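Gala protein type 1, 3 or 4 (PDB 4XA9) is a leucine-rich repeat protein of Legionella pneumophila that probably binds small GTPases and may activate their GTP hydrolysis. Local coordinates at residues D49-D54 and S71-H76. Numbering follows the deposited sequence.
Sequences DLSHND and SLNISH
His52 and His76 lie side by side, their imidazoles in an offset stack with planes 12° apart and centroids separated by 4.0 Å. CE1 of His52 sits over the centre of the His76 ring, whereas CG of His76 falls toward the rim of the His52 ring, and CB of His76 adds a CH-pi contact to that same face. Both side chains place CG anti to the carbonyl carbon (chi1 -61° and -63°), which directs the rings the same way.

Backbone bonds tie the two segments together. Leu50 N donates to Asn73 O at 2.6 Å, and His52 N reaches Ser75 O at 2.9 Å; a weak bond from Asn53 N to His76 O follows.

Asp49 and Asn73, paired in parallel register, carry the polar side chains of the sheet face, with carboxylate and amide planes nearly parallel. Each closes an Asx turn: Asp49 OD1 accepts from Ser51 N and, at 2.7 Å, from Ser51 OG, while Asn73 OD1 takes Ser75 N and Ser75 OG (2.8 Å). Two donors gripping one oxygen fix the rotation of each flat group. Between the turns, Ser51 CB packs on Ser75 OG at 3.4 Å.

Leu50 CD1 makes apolar contact with Leu72 CD1 at 4.3 Å. Asn53 ND2 bonds to Leu50 O and Leu22 O, Asn77 ND2 to Leu50 O and Ile74 O, and Asn101 ND2 to Ile74 O, an asparagine ladder characteristic of leucine-rich repeats. Phe24 stacks on His52 and Phe100 on His76, continuing the row of rings on both sides, while another protein's chain sets an aromatic side chain edge-to-face against His76 and a basic one in a salt bridge to Asp54. Strand 47-49 runs between strands 19-21 and 71-73 in the parallel part of the sheet, its loop leading on to helix 57-63.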
# COMPACT_ATOMS: atom_id res chain seq x y z
N ASP A 49 -6.07 17.71 0.21
CA ASP A 49 -5.07 16.64 0.13
C ASP A 49 -3.64 17.21 0.24
O ASP A 49 -3.14 17.86 -0.68
CB ASP A 49 -5.26 15.84 -1.16
CG ASP A 49 -4.24 14.72 -1.33
OD1 ASP A 49 -3.45 14.44 -0.40
OD2 ASP A 49 -4.27 14.08 -2.41
N LEU A 50 -3.00 16.96 1.38
CA LEU A 50 -1.63 17.39 1.62
C LEU A 50 -0.67 16.21 1.67
O LEU A 50 0.42 16.31 2.23
CB LEU A 50 -1.53 18.17 2.93
CG LEU A 50 -2.30 19.48 3.03
CD1 LEU A 50 -2.08 20.11 4.40
CD2 LEU A 50 -1.87 20.43 1.93
N SER A 51 -1.08 15.08 1.10
CA SER A 51 -0.33 13.84 1.25
C SER A 51 1.02 13.89 0.55
O SER A 51 1.20 14.65 -0.39
CB SER A 51 -1.13 12.65 0.73
OG SER A 51 -1.36 12.77 -0.67
N HIS A 52 1.97 13.09 1.03
CA HIS A 52 3.29 12.97 0.40
C HIS A 52 4.02 14.32 0.37
O HIS A 52 4.41 14.81 -0.69
CB HIS A 52 3.16 12.40 -1.01
CG HIS A 52 2.55 11.03 -1.06
ND1 HIS A 52 3.28 9.88 -0.83
CD2 HIS A 52 1.29 10.62 -1.35
CE1 HIS A 52 2.50 8.82 -0.96
NE2 HIS A 52 1.29 9.24 -1.28
N ASN A 53 4.20 14.90 1.54
CA ASN A 53 4.98 16.12 1.68
C ASN A 53 5.90 15.98 2.89
O ASN A 53 6.14 14.85 3.34
CB ASN A 53 4.06 17.33 1.80
CG ASN A 53 3.49 17.75 0.46
OD1 ASN A 53 4.24 18.05 -0.47
ND2 ASN A 53 2.16 17.75 0.35
N ASP A 54 6.40 17.09 3.42
CA ASP A 54 7.37 17.05 4.51
C ASP A 54 6.88 17.79 5.73
O ASP A 54 7.66 18.41 6.45
CB ASP A 54 8.71 17.64 4.05
CG ASP A 54 9.30 16.90 2.87
OD1 ASP A 54 9.20 15.65 2.84
OD2 ASP A 54 9.86 17.56 1.98
N SER A 71 -12.49 17.40 5.54
CA SER A 71 -11.89 16.18 5.04
C SER A 71 -10.43 16.46 4.73
O SER A 71 -10.13 17.26 3.84
CB SER A 71 -12.62 15.67 3.79
OG SER A 71 -12.04 14.47 3.33
N LEU A 72 -9.54 15.83 5.48
CA LEU A 72 -8.12 16.11 5.37
C LEU A 72 -7.32 14.84 5.12
O LEU A 72 -7.38 13.89 5.89
CB LEU A 72 -7.60 16.81 6.64
CG LEU A 72 -6.07 16.95 6.67
CD1 LEU A 72 -5.59 17.92 5.59
CD2 LEU A 72 -5.55 17.37 8.05
N ASN A 73 -6.58 14.84 4.02
CA ASN A 73 -5.59 13.80 3.75
C ASN A 73 -4.20 14.37 3.99
O ASN A 73 -3.71 15.17 3.19
CB ASN A 73 -5.70 13.27 2.32
CG ASN A 73 -4.72 12.13 2.02
OD1 ASN A 73 -3.83 11.82 2.81
ND2 ASN A 73 -4.89 11.52 0.86
N ILE A 74 -3.56 13.96 5.08
CA ILE A 74 -2.20 14.40 5.35
C ILE A 74 -1.29 13.17 5.52
O ILE A 74 -0.29 13.20 6.24
CB ILE A 74 -2.14 15.35 6.58
CG1 ILE A 74 -0.83 16.14 6.60
CG2 ILE A 74 -2.44 14.60 7.89
CD1 ILE A 74 -0.79 17.28 7.61
N SER A 75 -1.64 12.10 4.82
CA SER A 75 -0.84 10.88 4.86
C SER A 75 0.54 11.12 4.25
O SER A 75 0.74 12.08 3.51
CB SER A 75 -1.54 9.73 4.13
OG SER A 75 -1.73 9.99 2.75
N HIS A 76 1.49 10.26 4.59
CA HIS A 76 2.85 10.32 4.06
C HIS A 76 3.51 11.67 4.30
O HIS A 76 4.07 12.28 3.38
CB HIS A 76 2.87 9.98 2.58
CG HIS A 76 2.40 8.59 2.28
ND1 HIS A 76 3.25 7.50 2.26
CD2 HIS A 76 1.17 8.10 1.99
CE1 HIS A 76 2.57 6.41 1.98
NE2 HIS A 76 1.30 6.75 1.80